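Local coordinates for putative uncharacterized protein (Chaetomium thermophilum, PDB 4XRI) that probably acts as a HEAT-repeat nuclear import receptor of the importin-beta family, carrying protein cargo into the nucleus and binding small GTPases, at residues Ile68-Ala73 / Ala121-Ala126; Trp482-Ile487 / Tyr531-Val536; Leu811-Met816 / Ile858-Trp863. The protein carries 2 engineered substitutions. One frame throughout, in Å; residues are numbered along the deposited sequence.

Interaction 1. Residues Ile68-Ala73 / Ala121-Ala126; sequences IALKNA and AQVIAA
I68 comes at a slant over Q122, its terminal methyl CD1 lying above the amide on the NE2 side. The gap from CD1 of I68 to NE2 of Q122 is 3.2 Å, a tight fit. That amide nitrogen is already hydrogen-bonded to Q118 OE1, one turn back on its own helix, which helps to hold the Q122 side chain where the isoleucine packs on it. L70 adds an apolar contact on another side of the helix. With CG anti to the backbone N (chi1 177°), its CD2 swings to V123, crossing that side chain at about a right angle and touching CG1 at 3.7 Å.

K71 buries the most surface and spans one turn of the facing helix, from Q122 to A126. Its CG rests on A126 CB at 4.0 Å, while CE lies 3.4 Å from OE1 of Q122. Bends at chi2 and chi3 turn the chain back, and NZ is bonded to N72 OD1 at 2.8 Å. No hydrogen bond joins the two segments.

The axes, 10° apart and 8.7 Å at closest approach, are consistent with side-by-side helices of a HEAT-repeat solenoid, here in the importin-beta N-terminal domain. Around this pair, L70 leans on L46 and V50 of helix 42-54, V123 touches A105 of helix 95-108, and Q122 packs on F165 of helix 153-168.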
loop_
_atom_site.group_PDB
_atom_site.type_symbol
_atom_site.label_atom_id
_atom_site.label_comp_id
_atom_site.label_asym_id
_atom_site.label_seq_id
_atom_site.Cartn_x
_atom_site.Cartn_y
_atom_site.Cartn_z
ATOM N N ILE A 68 -15.058 19.991 20.160
ATOM C CA ILE A 68 -14.540 18.732 19.636
ATOM C C ILE A 68 -15.091 17.556 20.427
ATOM O O ILE A 68 -15.522 16.555 19.852
ATOM C CB ILE A 68 -12.998 18.684 19.671
ATOM C CG1 ILE A 68 -12.415 19.797 18.803
ATOM C CG2 ILE A 68 -12.497 17.330 19.196
ATOM C CD1 ILE A 68 -13.001 19.851 17.417
ATOM N N ALA A 69 -15.078 17.690 21.750
ATOM C CA ALA A 69 -15.613 16.664 22.637
ATOM C C ALA A 69 -17.092 16.430 22.363
ATOM O O ALA A 69 -17.561 15.293 22.352
ATOM C CB ALA A 69 -15.397 17.055 24.093
ATOM N N LEU A 70 -17.817 17.521 22.140
ATOM C CA LEU A 70 -19.237 17.465 21.812
ATOM C C LEU A 70 -19.465 16.727 20.499
ATOM O O LEU A 70 -20.332 15.859 20.404
ATOM C CB LEU A 70 -19.819 18.877 21.732
ATOM C CG LEU A 70 -21.287 19.005 21.325
ATOM C CD1 LEU A 70 -22.190 18.317 22.334
ATOM C CD2 LEU A 70 -21.662 20.475 21.175
ATOM N N LYS A 71 -18.678 17.086 19.490
ATOM C CA LYS A 71 -18.722 16.422 18.193
ATOM C C LYS A 71 -18.484 14.924 18.338
ATOM O O LYS A 71 -19.191 14.110 17.740
ATOM C CB LYS A 71 -17.683 17.034 17.245
ATOM C CG LYS A 71 -17.649 16.419 15.849
ATOM C CD LYS A 71 -16.504 15.423 15.690
ATOM C CE LYS A 71 -15.148 16.081 15.892
ATOM N NZ LYS A 71 -14.033 15.113 15.677
ATOM N N ASN A 72 -17.487 14.569 19.141
ATOM C CA ASN A 72 -17.116 13.174 19.339
ATOM C C ASN A 72 -18.114 12.400 20.189
ATOM O O ASN A 72 -18.023 11.177 20.308
ATOM C CB ASN A 72 -15.733 13.083 19.983
ATOM C CG ASN A 72 -14.619 13.458 19.029
ATOM O OD1 ASN A 72 -14.778 13.381 17.812
ATOM N ND2 ASN A 72 -13.479 13.858 19.578
ATOM N N ALA A 73 -19.067 13.111 20.780
ATOM C CA ALA A 73 -20.054 12.473 21.641
ATOM C C ALA A 73 -21.084 11.701 20.826
ATOM O O ALA A 73 -21.751 10.806 21.345
ATOM C CB ALA A 73 -20.741 13.504 22.519
ATOM N N ALA A 121 -18.718 24.631 13.711
ATOM C CA ALA A 121 -18.946 24.130 12.358
ATOM C C ALA A 121 -18.843 22.610 12.321
ATOM O O ALA A 121 -19.621 21.941 11.640
ATOM C CB ALA A 121 -17.958 24.754 11.381
ATOM N N GLN A 122 -17.879 22.073 13.066
ATOM C CA GLN A 122 -17.715 20.627 13.184
ATOM C C GLN A 122 -18.931 19.989 13.847
ATOM O O GLN A 122 -19.434 18.964 13.387
ATOM C CB GLN A 122 -16.452 20.285 13.979
ATOM C CG GLN A 122 -15.157 20.564 13.245
ATOM C CD GLN A 122 -13.959 19.924 13.924
ATOM O OE1 GLN A 122 -13.923 18.710 14.129
ATOM N NE2 GLN A 122 -12.982 20.743 14.295
ATOM N N VAL A 123 -19.398 20.609 14.925
ATOM C CA VAL A 123 -20.563 20.123 15.651
ATOM C C VAL A 123 -21.788 20.070 14.746
ATOM O O VAL A 123 -22.494 19.060 14.692
ATOM C CB VAL A 123 -20.876 21.013 16.873
ATOM C CG1 VAL A 123 -22.193 20.597 17.507
ATOM C CG2 VAL A 123 -19.743 20.946 17.881
ATOM N N ILE A 124 -22.024 21.164 14.031
ATOM C CA ILE A 124 -23.172 21.286 13.140
ATOM C C ILE A 124 -23.156 20.228 12.035
ATOM O O ILE A 124 -24.190 19.642 11.709
ATOM C CB ILE A 124 -23.226 22.694 12.519
ATOM C CG1 ILE A 124 -23.713 23.695 13.567
ATOM C CG2 ILE A 124 -24.128 22.719 11.292
ATOM C CD1 ILE A 124 -23.584 25.131 13.149
ATOM N N ALA A 125 -21.975 19.981 11.478
ATOM C CA ALA A 125 -21.805 18.974 10.435
ATOM C C ALA A 125 -22.149 17.584 10.959
ATOM O O ALA A 125 -22.801 16.794 10.274
ATOM C CB ALA A 125 -20.381 18.999 9.904
ATOM N N ALA A 126 -21.706 17.301 12.181
ATOM C CA ALA A 126 -21.948 16.012 12.820
ATOM C C ALA A 126 -23.437 15.786 13.064
ATOM O O ALA A 126 -23.957 14.692 12.833
ATOM C CB ALA A 126 -21.183 15.920 14.125
#

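Interaction 2. Residues Trp482-Ile487 / Tyr531-Val536; sequences WALMNI and YEVLSV
M485 of helix 477-490 packs against E532, V533 and V536 of helix 524-539, and its side chain buries more surface than any other residue of the pair. From CB the chain leaves with CG anti to the carbonyl carbon (chi1 -79°), which brings CG to the backbone of the facing helix, 3.8 Å from V533 CA. The same CG also lies beside the CG2 methyls of V533 and V536. The sulfur comes next: SD sits over the flat carboxylate of E532, 3.4 Å from its CD, and touches V536 CG2 at 3.9 Å. A bend at chi3 then keeps the terminal methyl near the same group, with CE 3.6 Å from E532 OE1. E532 reaches this place by an extended chain that crosses the methionine at about a right angle.

One residue earlier on the helix, L484 CB meets the other methyl of V533, CG1, at 4.0 Å. The contact is van der Waals packing throughout, since no hydrogen bond links the segments; the buried valines give way to the exposed glutamate at its edge. Axes 6° apart and 9.1 Å at closest approach are consistent with the side-by-side stacking of successive parallel helices in a HEAT-repeat superhelix.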
loop_
_atom_site.group_PDB
_atom_site.type_symbol
_atom_site.label_atom_id
_atom_site.label_comp_id
_atom_site.label_asym_id
_atom_site.label_seq_id
_atom_site.Cartn_x
_atom_site.Cartn_y
_atom_site.Cartn_z
ATOM N N TRP A 482 21.102 0.157 -2.032
ATOM C CA TRP A 482 20.025 0.025 -3.014
ATOM C C TRP A 482 20.567 -0.193 -4.425
ATOM O O TRP A 482 20.106 -1.075 -5.156
ATOM C CB TRP A 482 19.121 1.260 -3.002
ATOM C CG TRP A 482 17.999 1.147 -3.987
ATOM C CD1 TRP A 482 16.991 0.232 -3.964
ATOM C CD2 TRP A 482 17.768 1.968 -5.142
ATOM N NE1 TRP A 482 16.148 0.426 -5.029
ATOM C CE2 TRP A 482 16.600 1.486 -5.768
ATOM C CE3 TRP A 482 18.435 3.061 -5.708
ATOM C CZ2 TRP A 482 16.081 2.060 -6.927
ATOM C CZ3 TRP A 482 17.915 3.630 -6.863
ATOM C CH2 TRP A 482 16.751 3.126 -7.459
ATOM N N ALA A 483 21.551 0.623 -4.792
ATOM C CA ALA A 483 22.212 0.522 -6.088
ATOM C C ALA A 483 22.879 -0.841 -6.254
ATOM O O ALA A 483 22.739 -1.489 -7.292
ATOM C CB ALA A 483 23.237 1.644 -6.246
ATOM N N LEU A 484 23.594 -1.271 -5.219
ATOM C CA LEU A 484 24.283 -2.561 -5.221
ATOM C C LEU A 484 23.331 -3.744 -5.404
ATOM O O LEU A 484 23.647 -4.705 -6.111
ATOM C CB LEU A 484 25.077 -2.734 -3.926
ATOM C CG LEU A 484 26.381 -1.942 -3.835
ATOM C CD1 LEU A 484 27.036 -2.140 -2.481
ATOM C CD2 LEU A 484 27.316 -2.369 -4.947
ATOM N N MET A 485 22.171 -3.666 -4.757
ATOM C CA MET A 485 21.139 -4.691 -4.890
ATOM C C MET A 485 20.624 -4.782 -6.323
ATOM O O MET A 485 20.485 -5.878 -6.874
ATOM C CB MET A 485 19.974 -4.411 -3.937
ATOM C CG MET A 485 20.229 -4.815 -2.495
ATOM S SD MET A 485 18.704 -4.861 -1.539
ATOM C CE MET A 485 18.187 -3.150 -1.642
ATOM N N ASN A 486 20.339 -3.624 -6.914
ATOM C CA ASN A 486 19.936 -3.536 -8.316
ATOM C C ASN A 486 20.923 -4.237 -9.242
ATOM O O ASN A 486 20.530 -5.015 -10.107
ATOM C CB ASN A 486 19.787 -2.071 -8.742
ATOM C CG ASN A 486 18.494 -1.449 -8.253
ATOM O OD1 ASN A 486 17.488 -2.137 -8.077
ATOM N ND2 ASN A 486 18.511 -0.140 -8.039
ATOM N N ILE A 487 22.205 -3.950 -9.043
ATOM C CA ILE A 487 23.279 -4.537 -9.835
ATOM C C ILE A 487 23.321 -6.057 -9.711
ATOM O O ILE A 487 23.442 -6.771 -10.710
ATOM C CB ILE A 487 24.637 -3.959 -9.417
ATOM C CG1 ILE A 487 24.713 -2.479 -9.787
ATOM C CG2 ILE A 487 25.775 -4.732 -10.061
ATOM C CD1 ILE A 487 25.827 -1.750 -9.091
ATOM N N TYR A 531 23.097 -6.192 5.090
ATOM C CA TYR A 531 22.703 -7.594 5.164
ATOM C C TYR A 531 21.751 -7.934 4.025
ATOM O O TYR A 531 21.833 -9.013 3.439
ATOM C CB TYR A 531 22.050 -7.911 6.514
ATOM C CG TYR A 531 23.017 -8.378 7.584
ATOM C CD1 TYR A 531 23.966 -9.360 7.317
ATOM C CD2 TYR A 531 22.982 -7.833 8.860
ATOM C CE1 TYR A 531 24.850 -9.786 8.295
ATOM C CE2 TYR A 531 23.855 -8.255 9.842
ATOM C CZ TYR A 531 24.787 -9.229 9.556
ATOM O OH TYR A 531 25.663 -9.648 10.531
ATOM N N GLU A 532 20.853 -7.005 3.712
ATOM C CA GLU A 532 19.924 -7.187 2.600
ATOM C C GLU A 532 20.683 -7.325 1.285
ATOM O O GLU A 532 20.342 -8.158 0.448
ATOM C CB GLU A 532 18.934 -6.026 2.514
ATOM C CG GLU A 532 17.757 -6.305 1.596
ATOM C CD GLU A 532 16.885 -5.084 1.359
ATOM O OE1 GLU A 532 17.287 -3.964 1.747
ATOM O OE2 GLU A 532 15.790 -5.247 0.780
ATOM N N VAL A 533 21.718 -6.506 1.122
ATOM C CA VAL A 533 22.587 -6.570 -0.048
ATOM C C VAL A 533 23.224 -7.946 -0.165
ATOM O O VAL A 533 23.201 -8.570 -1.228
ATOM C CB VAL A 533 23.701 -5.504 0.011
ATOM C CG1 VAL A 533 24.605 -5.626 -1.206
ATOM C CG2 VAL A 533 23.099 -4.119 0.094
ATOM N N LEU A 534 23.790 -8.409 0.944
ATOM C CA LEU A 534 24.431 -9.714 1.006
ATOM C C LEU A 534 23.463 -10.827 0.615
ATOM O O LEU A 534 23.830 -11.760 -0.100
ATOM C CB LEU A 534 24.985 -9.961 2.411
ATOM C CG LEU A 534 25.741 -11.273 2.626
ATOM C CD1 LEU A 534 26.806 -11.448 1.554
ATOM C CD2 LEU A 534 26.359 -11.311 4.014
ATOM N N SER A 535 22.226 -10.714 1.086
ATOM C CA SER A 535 21.185 -11.672 0.744
ATOM C C SER A 535 20.968 -11.739 -0.768
ATOM O O SER A 535 20.899 -12.823 -1.344
ATOM C CB SER A 535 19.873 -11.310 1.447
ATOM O OG SER A 535 18.817 -12.143 0.999
ATOM N N VAL A 536 20.864 -10.573 -1.397
ATOM C CA VAL A 536 20.581 -10.475 -2.825
ATOM C C VAL A 536 21.764 -10.952 -3.667
ATOM O O VAL A 536 21.580 -11.562 -4.723
ATOM C CB VAL A 536 20.212 -9.025 -3.212
ATOM C CG1 VAL A 536 20.083 -8.876 -4.719
ATOM C CG2 VAL A 536 18.921 -8.611 -2.522
#

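Interaction 3. Residues Leu811-Met816 / Ile858-Trp863; sequences LMRASM and IETARW
On the helix that carries M816, which packs on A861, the carbonyl oxygen of L811 is gripped by two donors of S815, one turn further on. The backbone N gives the usual helical bond, and the hydroxyl OG adds a shorter one of 2.6 Å to L811 O. The two reach the oxygen from opposite faces of the carbonyl plane, and the serine hydroxyl is turned back onto its own helix.

Across the contact T860 points at the other helix and works mainly through its methyl. CG2, anti to the backbone N, settles 3.6 Å from R813 O and 3.7 Å from M816 CB. Its OG1 turns instead to its own helix, hydrogen-bonded to R856 O, and touches R813 only at CG. The aliphatic part of R813 crosses the threonine obliquely, then bends at chi3, and its NH1 is hydrogen-bonded to OG1 of T857, the residue just before segment 858-863, a polar link between the two helices.

Helices 809-825 and 855-872 run in roughly the same direction, their axes 28° apart and 8.6 Å at closest approach, consistent with neighbouring layers near the C-terminal end of a HEAT-repeat solenoid. On the other side, CG of M816 lies 3.8 Å from A861 CA, and its SD touches A861 CB at 3.9 Å before the bent chain leads off. M816 also packs on I844 and T847 of helix 838-849, a helix that A861 meets through R848. W863 brings its ring toward M816 O, CZ3 at 4.4 Å, and touches D821 and D824 of helix 809-825.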
loop_
_atom_site.group_PDB
_atom_site.type_symbol
_atom_site.label_atom_id
_atom_site.label_comp_id
_atom_site.label_asym_id
_atom_site.label_seq_id
_atom_site.Cartn_x
_atom_site.Cartn_y
_atom_site.Cartn_z
ATOM N N LEU A 811 -6.287 -18.770 -10.206
ATOM C CA LEU A 811 -7.600 -19.377 -10.019
ATOM C C LEU A 811 -8.032 -20.144 -11.265
ATOM O O LEU A 811 -8.564 -21.252 -11.172
ATOM C CB LEU A 811 -8.639 -18.311 -9.670
ATOM C CG LEU A 811 -10.081 -18.797 -9.511
ATOM C CD1 LEU A 811 -10.162 -19.923 -8.492
ATOM C CD2 LEU A 811 -10.996 -17.644 -9.116
ATOM N N MET A 812 -7.789 -19.554 -12.431
ATOM C CA MET A 812 -8.145 -20.196 -13.690
ATOM C C MET A 812 -7.248 -21.400 -13.949
ATOM O O MET A 812 -7.702 -22.422 -14.458
ATOM C CB MET A 812 -8.059 -19.203 -14.850
ATOM C CG MET A 812 -8.939 -17.974 -14.671
ATOM S SD MET A 812 -10.620 -18.365 -14.140
ATOM C CE MET A 812 -11.255 -19.218 -15.582
ATOM N N ARG A 813 -5.973 -21.274 -13.594
ATOM C CA ARG A 813 -5.037 -22.384 -13.725
ATOM C C ARG A 813 -5.473 -23.560 -12.856
ATOM O O ARG A 813 -5.578 -24.693 -13.331
ATOM C CB ARG A 813 -3.618 -21.946 -13.351
ATOM C CG ARG A 813 -2.582 -23.056 -13.470
ATOM C CD ARG A 813 -1.160 -22.520 -13.415
ATOM N NE ARG A 813 -0.838 -21.915 -12.125
ATOM C CZ ARG A 813 -0.746 -20.607 -11.910
ATOM N NH1 ARG A 813 -0.951 -19.752 -12.903
ATOM N NH2 ARG A 813 -0.445 -20.153 -10.701
ATOM N N ALA A 814 -5.737 -23.275 -11.582
ATOM C CA ALA A 814 -6.189 -24.289 -10.633
ATOM C C ALA A 814 -7.485 -24.951 -11.090
ATOM O O ALA A 814 -7.687 -26.150 -10.892
ATOM C CB ALA A 814 -6.374 -23.675 -9.256
ATOM N N SER A 815 -8.358 -24.157 -11.704
ATOM C CA SER A 815 -9.631 -24.654 -12.214
ATOM C C SER A 815 -9.414 -25.637 -13.357
ATOM O O SER A 815 -10.020 -26.709 -13.390
ATOM C CB SER A 815 -10.513 -23.495 -12.680
ATOM O OG SER A 815 -10.795 -22.613 -11.609
ATOM N N MET A 816 -8.547 -25.258 -14.294
ATOM C CA MET A 816 -8.158 -26.138 -15.390
ATOM C C MET A 816 -7.594 -27.440 -14.839
ATOM O O MET A 816 -7.917 -28.524 -15.327
ATOM C CB MET A 816 -7.126 -25.461 -16.302
ATOM C CG MET A 816 -7.603 -24.202 -17.013
ATOM S SD MET A 816 -8.896 -24.478 -18.239
ATOM C CE MET A 816 -10.369 -24.089 -17.297
ATOM N N ILE A 858 -1.483 -21.855 -19.546
ATOM C CA ILE A 858 -1.910 -22.198 -20.896
ATOM C C ILE A 858 -1.694 -23.686 -21.175
ATOM O O ILE A 858 -2.511 -24.328 -21.836
ATOM C CB ILE A 858 -1.165 -21.351 -21.944
ATOM C CG1 ILE A 858 -1.473 -19.868 -21.733
ATOM C CG2 ILE A 858 -1.553 -21.766 -23.356
ATOM C CD1 ILE A 858 -0.644 -18.939 -22.590
ATOM N N GLU A 859 -0.600 -24.234 -20.653
ATOM C CA GLU A 859 -0.337 -25.664 -20.774
ATOM C C GLU A 859 -1.360 -26.474 -19.987
ATOM O O GLU A 859 -1.824 -27.520 -20.443
ATOM C CB GLU A 859 1.075 -25.997 -20.294
ATOM C CG GLU A 859 2.168 -25.583 -21.258
ATOM C CD GLU A 859 3.551 -25.723 -20.657
ATOM O OE1 GLU A 859 3.645 -25.979 -19.438
ATOM O OE2 GLU A 859 4.543 -25.578 -21.402
ATOM N N THR A 860 -1.705 -25.986 -18.800
ATOM C CA THR A 860 -2.707 -26.637 -17.965
ATOM C C THR A 860 -4.066 -26.603 -18.651
ATOM O O THR A 860 -4.846 -27.553 -18.567
ATOM C CB THR A 860 -2.814 -25.968 -16.581
ATOM O OG1 THR A 860 -1.513 -25.869 -15.991
ATOM C CG2 THR A 860 -3.723 -26.773 -15.663
ATOM N N ALA A 861 -4.341 -25.497 -19.336
ATOM C CA ALA A 861 -5.585 -25.337 -20.074
ATOM C C ALA A 861 -5.629 -26.285 -21.267
ATOM O O ALA A 861 -6.683 -26.824 -21.606
ATOM C CB ALA A 861 -5.751 -23.897 -20.532
ATOM N N ARG A 862 -4.478 -26.481 -21.903
ATOM C CA ARG A 862 -4.380 -27.412 -23.020
ATOM C C ARG A 862 -4.588 -28.842 -22.544
ATOM O O ARG A 862 -5.280 -29.627 -23.196
ATOM C CB ARG A 862 -3.030 -27.274 -23.724
ATOM C CG ARG A 862 -2.930 -26.024 -24.573
ATOM C CD ARG A 862 -1.611 -25.944 -25.317
ATOM N NE ARG A 862 -1.574 -24.774 -26.187
ATOM C CZ ARG A 862 -0.473 -24.092 -26.482
ATOM N NH1 ARG A 862 -0.543 -23.037 -27.280
ATOM N NH2 ARG A 862 0.695 -24.461 -25.975
ATOM N N TRP A 863 -3.992 -29.176 -21.404
ATOM C CA TRP A 863 -4.187 -30.488 -20.802
ATOM C C TRP A 863 -5.656 -30.704 -20.475
ATOM O O TRP A 863 -6.198 -31.784 -20.702
ATOM C CB TRP A 863 -3.337 -30.643 -19.541
ATOM C CG TRP A 863 -3.608 -31.918 -18.798
ATOM C CD1 TRP A 863 -3.472 -33.189 -19.277
ATOM C CD2 TRP A 863 -4.056 -32.047 -17.445
ATOM N NE1 TRP A 863 -3.811 -34.100 -18.308
ATOM C CE2 TRP A 863 -4.173 -33.423 -17.168
ATOM C CE3 TRP A 863 -4.372 -31.132 -16.433
ATOM C CZ2 TRP A 863 -4.591 -33.910 -15.934
ATOM C CZ3 TRP A 863 -4.786 -31.615 -15.204
ATOM C CH2 TRP A 863 -4.889 -32.991 -14.966
#

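From the N terminus, interaction 1 comes first and closes a loop of 47 mostly helical residues, joining helix 60-72 to helix 114-131. Interaction 2 ties helix 477-490 to helix 524-539 across 43 intervening residues, and interaction 3 brings helix 855-872 back to helix 809-825 after 41. The three loops follow in series; none nests within or crosses another. Interaction 1 lies on the opposite side of the chain's centre from the others, its centre about 51 Å from that of interaction 2 and 56 Å from that of interaction 3. Each joins two helices of similar direction in the all-helical solenoid, interaction 1 near its N-terminal end, interaction 3 near its C-terminal end, and interaction 2 in between.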